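Local coordinates for ribosome hibernation protein YHBH (Vibrio cholerae serotype O1, PDB 4HEI), which associates with 100S ribosome dimers in stationary phase and inhibits translation by binding the 30S ribosomal subunit, at residues Gln48-Thr53 and Asp75-Lys80; Ile3-His8 and Ser15-Val20; Val39-Glu44 and Glu68-Ala73; Arg29-Ile34 and Arg83-His88. All blocks are in the same frame, centred on the assembly; numbering follows the deposited sequence.

Interaction 1: Gln48-Thr53 and Asp75-Lys80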
loop_
_atom_site.group_PDB
_atom_site.type_symbol
_atom_site.label_atom_id
_atom_site.label_comp_id
_atom_site.label_asym_id
_atom_site.label_seq_id
_atom_site.Cartn_x
_atom_site.Cartn_y
_atom_site.Cartn_z
ATOM N N GLN A 48 -12.820 2.225 6.514
ATOM C CA GLN A 48 -11.563 1.540 6.781
ATOM C C GLN A 48 -10.678 2.167 5.712
ATOM O O GLN A 48 -10.979 2.081 4.522
ATOM C CB GLN A 48 -11.690 0.030 6.554
ATOM C CG GLN A 48 -12.667 -0.677 7.485
ATOM C CD GLN A 48 -12.246 -0.642 8.946
ATOM O OE1 GLN A 48 -11.116 -0.997 9.299
ATOM N NE2 GLN A 48 -13.159 -0.221 9.807
ATOM N N ILE A 49 -9.598 2.812 6.135
ATOM C CA ILE A 49 -8.724 3.506 5.200
ATOM C C ILE A 49 -7.312 2.947 5.128
ATOM O O ILE A 49 -6.676 2.717 6.151
ATOM C CB ILE A 49 -8.658 4.996 5.586
ATOM C CG1 ILE A 49 -10.082 5.567 5.620
ATOM C CG2 ILE A 49 -7.759 5.757 4.619
ATOM C CD1 ILE A 49 -10.180 6.990 6.151
ATOM N N ALA A 50 -6.828 2.725 3.908
ATOM C CA ALA A 50 -5.473 2.217 3.697
ATOM C C ALA A 50 -4.726 3.249 2.864
ATOM O O ALA A 50 -5.191 3.645 1.793
ATOM C CB ALA A 50 -5.506 0.875 2.959
ATOM N N GLU A 51 -3.576 3.684 3.371
ATOM C CA GLU A 51 -2.746 4.680 2.713
ATOM C C GLU A 51 -1.370 4.099 2.433
ATOM O O GLU A 51 -0.858 3.283 3.212
ATOM C CB GLU A 51 -2.553 5.904 3.615
ATOM C CG GLU A 51 -3.826 6.587 4.108
ATOM C CD GLU A 51 -3.526 7.773 5.011
ATOM O OE1 GLU A 51 -4.481 8.455 5.448
ATOM O OE2 GLU A 51 -2.335 8.027 5.291
ATOM N N ALA A 52 -0.760 4.527 1.333
ATOM C CA ALA A 52 0.582 4.061 1.001
ATOM C C ALA A 52 1.377 5.062 0.174
ATOM O O ALA A 52 0.830 5.775 -0.682
ATOM C CB ALA A 52 0.518 2.718 0.259
ATOM N N THR A 53 2.674 5.118 0.448
ATOM C CA THR A 53 3.589 5.970 -0.284
ATOM C C THR A 53 4.765 5.078 -0.635
ATOM O O THR A 53 5.394 4.494 0.253
ATOM C CB THR A 53 4.109 7.155 0.567
ATOM O OG1 THR A 53 3.002 7.911 1.070
ATOM C CG2 THR A 53 4.981 8.073 -0.284
ATOM N N ASP A 75 -6.729 -4.201 -0.741
ATOM C CA ASP A 75 -6.726 -4.705 -2.110
ATOM C C ASP A 75 -6.970 -3.587 -3.098
ATOM O O ASP A 75 -6.356 -3.548 -4.161
ATOM C CB ASP A 75 -7.797 -5.775 -2.302
ATOM C CG ASP A 75 -7.445 -7.060 -1.619
ATOM O OD1 ASP A 75 -6.350 -7.586 -1.900
ATOM O OD2 ASP A 75 -8.261 -7.542 -0.808
ATOM N N SER A 76 -7.890 -2.688 -2.762
ATOM C CA SER A 76 -8.183 -1.566 -3.647
ATOM C C SER A 76 -6.973 -0.646 -3.735
ATOM O O SER A 76 -6.655 -0.127 -4.811
ATOM C CB SER A 76 -9.394 -0.780 -3.139
ATOM O OG SER A 76 -10.560 -1.584 -3.194
ATOM N N LEU A 77 -6.297 -0.448 -2.602
ATOM C CA LEU A 77 -5.116 0.407 -2.569
ATOM C C LEU A 77 -4.050 -0.133 -3.512
ATOM O O LEU A 77 -3.492 0.606 -4.313
ATOM C CB LEU A 77 -4.539 0.483 -1.150
ATOM C CG LEU A 77 -3.160 1.144 -1.012
ATOM C CD1 LEU A 77 -3.213 2.580 -1.527
ATOM C CD2 LEU A 77 -2.725 1.118 0.455
ATOM N N VAL A 78 -3.760 -1.426 -3.404
ATOM C CA VAL A 78 -2.748 -2.031 -4.254
ATOM C C VAL A 78 -3.096 -1.884 -5.734
ATOM O O VAL A 78 -2.223 -1.603 -6.553
ATOM C CB VAL A 78 -2.543 -3.515 -3.895
ATOM C CG1 VAL A 78 -1.599 -4.177 -4.891
ATOM C CG2 VAL A 78 -1.973 -3.607 -2.491
ATOM N N ASP A 79 -4.366 -2.062 -6.078
ATOM C CA ASP A 79 -4.765 -1.904 -7.469
ATOM C C ASP A 79 -4.453 -0.491 -7.957
ATOM O O ASP A 79 -4.040 -0.310 -9.100
ATOM C CB ASP A 79 -6.255 -2.211 -7.657
ATOM C CG ASP A 79 -6.545 -3.703 -7.660
ATOM O OD1 ASP A 79 -5.732 -4.458 -8.226
ATOM O OD2 ASP A 79 -7.586 -4.125 -7.113
ATOM N N LYS A 80 -4.633 0.504 -7.092
ATOM C CA LYS A 80 -4.337 1.887 -7.468
ATOM C C LYS A 80 -2.828 2.086 -7.628
ATOM O O LYS A 80 -2.375 2.754 -8.556
ATOM C CB LYS A 80 -4.863 2.867 -6.415
ATOM C CG LYS A 80 -6.373 2.912 -6.275
ATOM C CD LYS A 80 -6.793 4.064 -5.367
ATOM C CE LYS A 80 -8.296 4.088 -5.153
ATOM N NZ LYS A 80 -8.711 5.269 -4.341
#
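L77 meets A50 and A52 in a purely apolar contact, a compact example of a helix laid against a sheet through one large side chain and two small ones. The branch that does most of the touching is CD2. It lodges between the two alanine methyls, with L77 CD2 3.6 Å from A52 CB and 3.8 Å from A50 CB, and the same methyl, L77 CD2, also lies 3.8 Å from E51 C, on the backbone between them. The second branch touches more loosely, L77 CD1 standing 4.0 Å from A50 O and about as far from A52 CB. Chi1 of 170° sets CG opposite the backbone N and carries both methyls from the helix down onto the strand. Either alanine has a further helix neighbour, A50 in I74 and A52 in L81, so L77 is the middle of three residues along one helix face.

To one side of this apolar seam K80 NZ hydrogen-bonds the carbonyl oxygen of H64 on strand 59-67, a residue of the cobalt site.

The axes of the two segments approach to 8.4 Å and cross at -31°, running in broadly the same direction. This is the helix-on-sheet packing of a two-layer alpha/beta fold, here between strand 47-56 and helix 70-91.

Interaction 2: Ile3-His8 and Ser15-Val20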
loop_
_atom_site.group_PDB
_atom_site.type_symbol
_atom_site.label_atom_id
_atom_site.label_comp_id
_atom_site.label_asym_id
_atom_site.label_seq_id
_atom_site.Cartn_x
_atom_site.Cartn_y
_atom_site.Cartn_z
ATOM N N ILE A 3 9.391 -1.947 4.243
ATOM C CA ILE A 3 8.024 -1.513 4.506
ATOM C C ILE A 3 7.757 -1.168 5.962
ATOM O O ILE A 3 8.070 -1.947 6.861
ATOM C CB ILE A 3 7.001 -2.602 4.121
ATOM C CG1 ILE A 3 7.231 -3.066 2.686
ATOM C CG2 ILE A 3 5.586 -2.057 4.271
ATOM C CD1 ILE A 3 6.406 -4.282 2.308
ATOM N N ASN A 4 7.178 0.003 6.194
ATOM C CA ASN A 4 6.831 0.406 7.545
ATOM C C ASN A 4 5.315 0.499 7.587
ATOM O O ASN A 4 4.715 1.290 6.864
ATOM C CB ASN A 4 7.442 1.764 7.911
ATOM C CG ASN A 4 7.086 2.193 9.326
ATOM O OD1 ASN A 4 5.933 2.501 9.622
ATOM N ND2 ASN A 4 8.073 2.191 10.214
ATOM N N ILE A 5 4.695 -0.328 8.418
ATOM C CA ILE A 5 3.247 -0.322 8.535
ATOM C C ILE A 5 2.844 0.285 9.864
ATOM O O ILE A 5 3.287 -0.172 10.921
ATOM C CB ILE A 5 2.675 -1.750 8.457
ATOM C CG1 ILE A 5 3.131 -2.417 7.161
ATOM C CG2 ILE A 5 1.158 -1.711 8.540
ATOM C CD1 ILE A 5 2.734 -3.874 7.044
ATOM N N GLN A 6 2.007 1.313 9.805
ATOM C CA GLN A 6 1.525 1.976 11.008
ATOM C C GLN A 6 0.004 1.964 11.048
ATOM O O GLN A 6 -0.660 1.996 10.013
ATOM C CB GLN A 6 2.017 3.422 11.057
ATOM C CG GLN A 6 3.517 3.575 11.200
ATOM C CD GLN A 6 4.036 2.961 12.480
ATOM O OE1 GLN A 6 3.486 3.197 13.555
ATOM N NE2 GLN A 6 5.103 2.174 12.374
ATOM N N GLY A 7 -0.543 1.917 12.259
ATOM C CA GLY A 7 -1.983 1.927 12.416
ATOM C C GLY A 7 -2.405 3.151 13.206
ATOM O O GLY A 7 -1.617 3.690 13.982
ATOM N N HIS A 8 -3.637 3.600 12.994
ATOM C CA HIS A 8 -4.173 4.755 13.710
ATOM C C HIS A 8 -5.653 4.518 13.996
ATOM O O HIS A 8 -6.449 4.335 13.073
ATOM C CB HIS A 8 -4.011 6.029 12.881
ATOM C CG HIS A 8 -4.573 7.251 13.541
ATOM N ND1 HIS A 8 -3.950 7.877 14.599
ATOM C CD2 HIS A 8 -5.712 7.944 13.309
ATOM C CE1 HIS A 8 -4.684 8.903 14.992
ATOM N NE2 HIS A 8 -5.758 8.967 14.225
ATOM N N SER A 15 -2.283 -10.349 11.149
ATOM C CA SER A 15 -2.882 -10.797 9.899
ATOM C C SER A 15 -2.860 -9.656 8.889
ATOM O O SER A 15 -2.552 -9.866 7.718
ATOM C CB SER A 15 -4.324 -11.261 10.117
ATOM O OG SER A 15 -4.935 -11.579 8.877
ATOM N N MET A 16 -3.201 -8.451 9.338
ATOM C CA MET A 16 -3.191 -7.296 8.454
ATOM C C MET A 16 -1.776 -7.076 7.947
ATOM O O MET A 16 -1.552 -6.927 6.747
ATOM C CB MET A 16 -3.664 -6.034 9.185
ATOM C CG MET A 16 -5.159 -5.799 9.124
ATOM S SD MET A 16 -5.638 -4.385 10.138
ATOM C CE MET A 16 -6.359 -5.217 11.531
ATOM N N GLN A 17 -0.821 -7.058 8.867
ATOM C CA GLN A 17 0.562 -6.848 8.483
ATOM C C GLN A 17 1.048 -7.948 7.554
ATOM O O GLN A 17 1.698 -7.666 6.547
ATOM C CB GLN A 17 1.446 -6.740 9.729
ATOM C CG GLN A 17 1.179 -5.455 10.501
ATOM C CD GLN A 17 2.170 -5.207 11.618
ATOM O OE1 GLN A 17 2.049 -5.760 12.708
ATOM N NE2 GLN A 17 3.166 -4.375 11.345
ATOM N N ASP A 18 0.720 -9.198 7.875
ATOM C CA ASP A 18 1.126 -10.315 7.026
ATOM C C ASP A 18 0.528 -10.148 5.632
ATOM O O ASP A 18 1.210 -10.344 4.620
ATOM C CB ASP A 18 0.663 -11.653 7.616
ATOM C CG ASP A 18 1.410 -12.025 8.886
ATOM O OD1 ASP A 18 2.531 -11.521 9.091
ATOM O OD2 ASP A 18 0.880 -12.838 9.674
ATOM N N TYR A 19 -0.747 -9.781 5.584
ATOM C CA TYR A 19 -1.434 -9.589 4.316
ATOM C C TYR A 19 -0.772 -8.480 3.509
ATOM O O TYR A 19 -0.523 -8.635 2.313
ATOM C CB TYR A 19 -2.907 -9.240 4.558
ATOM C CG TYR A 19 -3.729 -9.192 3.297
ATOM C CD1 TYR A 19 -4.006 -10.356 2.582
ATOM C CD2 TYR A 19 -4.221 -7.985 2.806
ATOM C CE1 TYR A 19 -4.750 -10.317 1.413
ATOM C CE2 TYR A 19 -4.962 -7.936 1.637
ATOM C CZ TYR A 19 -5.222 -9.106 0.947
ATOM O OH TYR A 19 -5.953 -9.066 -0.210
ATOM N N VAL A 20 -0.495 -7.356 4.160
ATOM C CA VAL A 20 0.148 -6.238 3.479
ATOM C C VAL A 20 1.479 -6.696 2.899
ATOM O O VAL A 20 1.781 -6.434 1.735
ATOM C CB VAL A 20 0.395 -5.060 4.431
ATOM C CG1 VAL A 20 1.247 -3.997 3.735
ATOM C CG2 VAL A 20 -0.949 -4.454 4.868
#
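N4 OD1, on the far side of the strand from the packing of I5 on V20 and Q17, is gripped twice: Q6 NE2 donates to it at 2.9 Å, and Q38 NE2 of the neighbouring strand donates as well. The arrangement belongs to a beta-alpha-beta unit in which strand 2-8 leads through helix 14-27 to the parallel strand 34-44. The Q6 bond is moderately bent, with an N-H...O angle of 153°. Its donor is tilted 23° from the carbonyl plane of N4, while the acceptor stays close to the amide plane of Q6.

Strand alternation sends I5 the other way, into the helix. Here I5 and V20 reach toward each other tip to tip, I5 CD1 lying 3.6 Å from V20 CG1 and almost as near V20 CB. V20 also packs on I74 of helix 70-91, which joins this pair to the second helix of the layer.

Q17 flanks the isoleucine rather than facing it. Its CB and CG pass along I5 CD1, and the chain, extended beyond CG, carries the amide back over the root of the side chain. The outcome is a polar group resting on an apolar one, with Q17 NE2 3.9 Å from I5 CB.

Interaction 3: Val39-Glu44 and Glu68-Ala73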
loop_
_atom_site.group_PDB
_atom_site.type_symbol
_atom_site.label_atom_id
_atom_site.label_comp_id
_atom_site.label_asym_id
_atom_site.label_seq_id
_atom_site.Cartn_x
_atom_site.Cartn_y
_atom_site.Cartn_z
ATOM N N VAL A 39 2.999 2.491 4.862
ATOM C CA VAL A 39 1.607 2.115 4.777
ATOM C C VAL A 39 0.950 2.535 6.076
ATOM O O VAL A 39 1.515 2.350 7.152
ATOM C CB VAL A 39 1.423 0.577 4.596
ATOM C CG1 VAL A 39 -0.072 0.217 4.642
ATOM C CG2 VAL A 39 2.009 0.143 3.262
ATOM N N ILE A 40 -0.228 3.134 5.964
ATOM C CA ILE A 40 -0.984 3.549 7.133
ATOM C C ILE A 40 -2.398 3.002 7.012
ATOM O O ILE A 40 -3.077 3.212 6.003
ATOM C CB ILE A 40 -1.062 5.087 7.265
ATOM C CG1 ILE A 40 0.330 5.668 7.513
ATOM C CG2 ILE A 40 -1.966 5.463 8.433
ATOM C CD1 ILE A 40 0.321 7.165 7.730
ATOM N N LEU A 41 -2.829 2.293 8.050
ATOM C CA LEU A 41 -4.166 1.718 8.102
ATOM C C LEU A 41 -4.884 2.447 9.230
ATOM O O LEU A 41 -4.377 2.519 10.344
ATOM C CB LEU A 41 -4.096 0.220 8.407
ATOM C CG LEU A 41 -3.207 -0.606 7.462
ATOM C CD1 LEU A 41 -3.344 -2.079 7.790
ATOM C CD2 LEU A 41 -3.596 -0.345 6.023
ATOM N N ARG A 42 -6.043 3.015 8.932
ATOM C CA ARG A 42 -6.772 3.733 9.959
ATOM C C ARG A 42 -8.268 3.696 9.734
ATOM O O ARG A 42 -8.745 3.340 8.656
ATOM C CB ARG A 42 -6.294 5.186 10.034
ATOM C CG ARG A 42 -6.522 5.983 8.761
ATOM C CD ARG A 42 -5.990 7.407 8.894
ATOM N NE ARG A 42 -6.090 8.138 7.630
ATOM C CZ ARG A 42 -7.092 8.949 7.300
ATOM N NH1 ARG A 42 -8.096 9.161 8.141
ATOM N NH2 ARG A 42 -7.102 9.530 6.108
ATOM N N VAL A 43 -9.003 4.076 10.772
ATOM C CA VAL A 43 -10.453 4.079 10.716
ATOM C C VAL A 43 -11.006 5.474 10.965
ATOM O O VAL A 43 -10.595 6.158 11.897
ATOM C CB VAL A 43 -11.041 3.112 11.771
ATOM C CG1 VAL A 43 -12.553 3.127 11.711
ATOM C CG2 VAL A 43 -10.511 1.705 11.538
ATOM N N GLU A 44 -11.917 5.889 10.095
ATOM C CA GLU A 44 -12.580 7.183 10.190
ATOM C C GLU A 44 -14.057 6.816 10.159
ATOM O O GLU A 44 -14.590 6.477 9.109
ATOM C CB GLU A 44 -12.213 8.052 8.988
ATOM C CG GLU A 44 -12.977 9.359 8.892
ATOM C CD GLU A 44 -12.524 10.202 7.713
ATOM O OE1 GLU A 44 -11.387 10.721 7.753
ATOM O OE2 GLU A 44 -13.300 10.336 6.742
ATOM N N GLU A 68 -15.564 -0.669 3.731
ATOM C CA GLU A 68 -16.144 -1.010 5.020
ATOM C C GLU A 68 -15.271 -2.110 5.627
ATOM O O GLU A 68 -15.266 -2.308 6.842
ATOM C CB GLU A 68 -17.597 -1.484 4.867
ATOM C CG GLU A 68 -18.605 -0.335 4.761
ATOM C CD GLU A 68 -20.044 -0.807 4.640
ATOM O OE1 GLU A 68 -20.475 -1.637 5.469
ATOM O OE2 GLU A 68 -20.749 -0.339 3.720
ATOM N N ASN A 69 -14.523 -2.815 4.773
ATOM C CA ASN A 69 -13.627 -3.882 5.230
ATOM C C ASN A 69 -12.170 -3.497 4.930
ATOM O O ASN A 69 -11.832 -3.168 3.800
ATOM C CB ASN A 69 -13.973 -5.203 4.533
ATOM C CG ASN A 69 -13.056 -6.339 4.945
ATOM O OD1 ASN A 69 -11.975 -6.516 4.384
ATOM N ND2 ASN A 69 -13.479 -7.103 5.942
ATOM N N MET A 70 -11.314 -3.550 5.945
ATOM C CA MET A 70 -9.909 -3.169 5.787
ATOM C C MET A 70 -9.129 -3.984 4.760
ATOM O O MET A 70 -8.333 -3.438 4.005
ATOM C CB MET A 70 -9.191 -3.223 7.139
ATOM C CG MET A 70 -7.745 -2.728 7.100
ATOM S SD MET A 70 -7.600 -1.028 6.476
ATOM C CE MET A 70 -8.017 -0.120 7.933
ATOM N N TYR A 71 -9.353 -5.289 4.717
ATOM C CA TYR A 71 -8.634 -6.110 3.754
ATOM C C TYR A 71 -9.038 -5.740 2.338
ATOM O O TYR A 71 -8.210 -5.738 1.427
ATOM C CB TYR A 71 -8.886 -7.590 4.043
ATOM C CG TYR A 71 -8.196 -8.056 5.304
ATOM C CD1 TYR A 71 -6.884 -8.523 5.273
ATOM C CD2 TYR A 71 -8.845 -7.995 6.535
ATOM C CE1 TYR A 71 -6.234 -8.922 6.430
ATOM C CE2 TYR A 71 -8.205 -8.392 7.705
ATOM C CZ TYR A 71 -6.901 -8.855 7.647
ATOM O OH TYR A 71 -6.269 -9.249 8.799
ATOM N N ALA A 72 -10.312 -5.408 2.149
ATOM C CA ALA A 72 -10.802 -5.003 0.839
ATOM C C ALA A 72 -10.195 -3.635 0.512
ATOM O O ALA A 72 -9.895 -3.333 -0.643
ATOM C CB ALA A 72 -12.323 -4.914 0.849
ATOM N N ALA A 73 -10.026 -2.809 1.540
ATOM C CA ALA A 73 -9.436 -1.484 1.354
ATOM C C ALA A 73 -8.003 -1.646 0.851
ATOM O O ALA A 73 -7.577 -0.965 -0.083
ATOM C CB ALA A 73 -9.448 -0.713 2.674
#
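M70 touches L41 and R42 with the outer end of its side chain, and following that chain outward shows how a flexible thioether fits a strand. CB and CG leave the first turn of helix 70-91 with CG anti to the backbone N, chi1 -175°, and serve mainly as the arm that crosses to the sheet. A bend about the CB-CG bond brings SD to L41, 4.1 Å from L41 CD2 and nearly as close to L41 CB. A second bend, about CG-SD, turns the terminal methyl onto the backbone: M70 CE lies 4.0 Å from L41 CB, 3.8 Å from R42 N and 3.6 Å from R42 O. The carbonyl touched in this way has its polar partner elsewhere, since I49 N of the next strand probably donates to R42 O. The two side chains, L41 and M70, cross obliquely, and M16 of helix 14-27 packs on both.

R42 points its own side chain off the other side of the strand, where NE forms a salt bridge with E51 OE1. E44 OE1 lies at the guanidinium edge, in its plane, as a long salt-bridge partner 3.7 Å from R42 NH1.

Just before M70, A72 N donates to N69 OD1 at 3.0 Å, in the carbonyl plane and on a lone pair, with an N-H...O angle of 150°. N69 is thus the N-cap of helix 70-91, whose first turn packs through M70 on strand 34-44 of the mixed beta-sheet in this alpha/beta fold.

Interaction 4: Arg29-Ile34 and Arg83-His88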
loop_
_atom_site.group_PDB
_atom_site.type_symbol
_atom_site.label_atom_id
_atom_site.label_comp_id
_atom_site.label_asym_id
_atom_site.label_seq_id
_atom_site.Cartn_x
_atom_site.Cartn_y
_atom_site.Cartn_z
ATOM N N ARG A 29 7.964 -8.035 -7.706
ATOM C CA ARG A 29 8.427 -8.886 -8.801
ATOM C C ARG A 29 8.245 -8.196 -10.151
ATOM O O ARG A 29 8.934 -8.511 -11.116
ATOM C CB ARG A 29 7.679 -10.218 -8.795
ATOM C CG ARG A 29 7.943 -11.083 -7.580
ATOM C CD ARG A 29 9.418 -11.415 -7.439
ATOM N NE ARG A 29 9.645 -12.324 -6.324
ATOM C CZ ARG A 29 10.357 -13.435 -6.422
ATOM N NH1 ARG A 29 10.910 -13.752 -7.588
ATOM N NH2 ARG A 29 10.491 -14.234 -5.371
ATOM N N PHE A 30 7.319 -7.243 -10.209
ATOM C CA PHE A 30 7.045 -6.518 -11.445
ATOM C C PHE A 30 7.671 -5.130 -11.469
ATOM O O PHE A 30 7.949 -4.581 -12.536
ATOM C CB PHE A 30 5.540 -6.412 -11.641
ATOM C CG PHE A 30 4.885 -7.727 -11.896
ATOM C CD1 PHE A 30 4.957 -8.317 -13.154
ATOM C CD2 PHE A 30 4.235 -8.404 -10.875
ATOM C CE1 PHE A 30 4.391 -9.567 -13.389
ATOM C CE2 PHE A 30 3.665 -9.654 -11.099
ATOM C CZ PHE A 30 3.746 -10.238 -12.363
ATOM N N PHE A 31 7.895 -4.574 -10.286
ATOM C CA PHE A 31 8.490 -3.252 -10.145
ATOM C C PHE A 31 9.635 -3.428 -9.169
ATOM O O PHE A 31 9.414 -3.510 -7.964
ATOM C CB PHE A 31 7.454 -2.292 -9.577
ATOM C CG PHE A 31 6.141 -2.367 -10.278
ATOM C CD1 PHE A 31 5.988 -1.826 -11.549
ATOM C CD2 PHE A 31 5.067 -3.025 -9.693
ATOM C CE1 PHE A 31 4.780 -1.939 -12.231
ATOM C CE2 PHE A 31 3.857 -3.146 -10.363
ATOM C CZ PHE A 31 3.713 -2.600 -11.639
ATOM N N ASP A 32 10.854 -3.466 -9.693
ATOM C CA ASP A 32 12.040 -3.706 -8.874
ATOM C C ASP A 32 12.836 -2.500 -8.376
ATOM O O ASP A 32 13.944 -2.663 -7.859
ATOM C CB ASP A 32 12.977 -4.645 -9.633
ATOM C CG ASP A 32 13.446 -4.057 -10.948
ATOM O OD1 ASP A 32 13.955 -4.825 -11.792
ATOM O OD2 ASP A 32 13.314 -2.826 -11.137
ATOM N N HIS A 33 12.284 -1.300 -8.512
ATOM C CA HIS A 33 12.988 -0.108 -8.059
ATOM C C HIS A 33 12.315 0.556 -6.855
ATOM O O HIS A 33 12.448 1.758 -6.634
ATOM C CB HIS A 33 13.111 0.883 -9.212
ATOM C CG HIS A 33 13.834 0.330 -10.399
ATOM N ND1 HIS A 33 15.082 -0.248 -10.305
ATOM C CD2 HIS A 33 13.491 0.274 -11.708
ATOM C CE1 HIS A 33 15.478 -0.633 -11.504
ATOM N NE2 HIS A 33 14.531 -0.329 -12.373
ATOM N N ILE A 34 11.595 -0.250 -6.086
ATOM C CA ILE A 34 10.893 0.197 -4.889
ATOM C C ILE A 34 11.841 0.215 -3.694
ATOM O O ILE A 34 12.326 -0.831 -3.261
ATOM C CB ILE A 34 9.714 -0.748 -4.557
ATOM C CG1 ILE A 34 8.682 -0.719 -5.687
ATOM C CG2 ILE A 34 9.079 -0.338 -3.230
ATOM C CD1 ILE A 34 7.561 -1.730 -5.528
ATOM N N ARG A 83 -1.521 0.518 -10.904
ATOM C CA ARG A 83 -1.827 1.349 -12.072
ATOM C C ARG A 83 -0.784 2.447 -12.194
ATOM O O ARG A 83 -0.232 2.683 -13.270
ATOM C CB ARG A 83 -3.206 2.010 -11.950
ATOM C CG ARG A 83 -4.381 1.056 -11.907
ATOM C CD ARG A 83 -5.666 1.761 -12.341
ATOM N NE ARG A 83 -6.829 0.891 -12.203
ATOM C CZ ARG A 83 -7.472 0.671 -11.059
ATOM N NH1 ARG A 83 -7.073 1.267 -9.943
ATOM N NH2 ARG A 83 -8.507 -0.158 -11.029
ATOM N N GLN A 84 -0.515 3.126 -11.086
ATOM C CA GLN A 84 0.465 4.202 -11.091
ATOM C C GLN A 84 1.882 3.698 -11.354
ATOM O O GLN A 84 2.671 4.372 -12.013
ATOM C CB GLN A 84 0.418 4.966 -9.769
ATOM C CG GLN A 84 -0.891 5.696 -9.534
ATOM C CD GLN A 84 -0.879 6.503 -8.252
ATOM O OE1 GLN A 84 -0.041 7.388 -8.066
ATOM N NE2 GLN A 84 -1.809 6.200 -7.359
ATOM N N LEU A 85 2.208 2.521 -10.827
ATOM C CA LEU A 85 3.534 1.942 -11.035
ATOM C C LEU A 85 3.749 1.563 -12.500
ATOM O O LEU A 85 4.846 1.732 -13.038
ATOM C CB LEU A 85 3.720 0.713 -10.143
ATOM C CG LEU A 85 4.048 1.011 -8.675
ATOM C CD1 LEU A 85 3.871 -0.261 -7.842
ATOM C CD2 LEU A 85 5.472 1.544 -8.561
ATOM N N ASN A 86 2.702 1.051 -13.140
ATOM C CA ASN A 86 2.790 0.673 -14.546
ATOM C C ASN A 86 3.027 1.917 -15.394
ATOM O O ASN A 86 3.867 1.912 -16.291
ATOM C CB ASN A 86 1.514 -0.047 -14.978
ATOM C CG ASN A 86 1.535 -1.517 -14.621
ATOM O OD1 ASN A 86 0.496 -2.124 -14.370
ATOM N ND2 ASN A 86 2.729 -2.103 -14.612
ATOM N N LYS A 87 2.326 3.000 -15.072
ATOM C CA LYS A 87 2.502 4.250 -15.804
ATOM C C LYS A 87 3.923 4.770 -15.591
ATOM O O LYS A 87 4.612 5.131 -16.543
ATOM C CB LYS A 87 1.484 5.291 -15.329
ATOM C CG LYS A 87 0.039 4.873 -15.540
ATOM C CD LYS A 87 -0.935 5.958 -15.094
ATOM C CE LYS A 87 -2.380 5.519 -15.312
ATOM N NZ LYS A 87 -3.372 6.555 -14.894
ATOM N N HIS A 88 4.366 4.799 -14.339
ATOM C CA HIS A 88 5.712 5.270 -14.034
ATOM C C HIS A 88 6.778 4.363 -14.644
ATOM O O HIS A 88 7.858 4.821 -15.016
ATOM C CB HIS A 88 5.918 5.353 -12.521
ATOM C CG HIS A 88 7.340 5.594 -12.124
ATOM N ND1 HIS A 88 8.301 4.607 -12.166
ATOM C CD2 HIS A 88 7.975 6.720 -11.721
ATOM C CE1 HIS A 88 9.467 5.115 -11.807
ATOM N NE2 HIS A 88 9.297 6.395 -11.533
#
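F31 and L85 bring an irregular loop against a regular helix, their CA atoms 7.2 Å apart. The 29-34 segment is the connection from helix 14-27 to strand 34-44, and at F31 its backbone is extended, whereas 83-88 is continuous helix with the usual bonds from K87 N to R83 O and from H88 N to Q84 O.

The phenyl ring carries the contact. L85 CB lies 3.5 Å from the centroid of the F31 ring and only 10° off its normal, a CH-pi contact centred on the face. The leucine then runs on beneath one side of the ring, with L85 CD1 3.5 Å from F31 CD2. On the opposite face sits F30 CB, offset toward the rim, so the ring is sandwiched between its own chain neighbour and the helix. N86 closes in at the edge, near the ring plane: its chain crosses that of F31 at about a right angle, and the amide is turned 56° from the ring. The short 3.1 Å between N86 ND2 and F31 CE1 is doubtful as a guide to how the amide is placed.

Beyond the ring, L85 also packs on L54, V56 and I61 of the sheet, and K89 NZ hydrogen-bonds the carbonyl oxygen of F30. Together these contacts tie the loop of the beta-alpha-beta unit to the C-terminal part of helix 70-91, closing one end of the hydrophobic layer between helix and sheet in this beta-alpha-beta-beta-beta-alpha fold.

All four contacts belong to one small alpha/beta domain in which two helices lie against a four-stranded mixed sheet. Along the chain interaction 2 comes first and is complete before interaction 1 or interaction 3 begins; interactions 1 and 3 then alternate their segments, and both fall between the two segments of interaction 4. Helix 70-91 is shared by interactions 3, 1 and 4, met in that order from its N-terminal end. Interactions 1 and 3, centred 8 Å apart, are bridged by neighbouring strands, and S15 OG with Y71 OH links interaction 2 to interaction 3. With interactions 3 and 4 centred 22 Å apart, helix 70-91 is anchored along much of its length, uniting both helices and the sheet in one core.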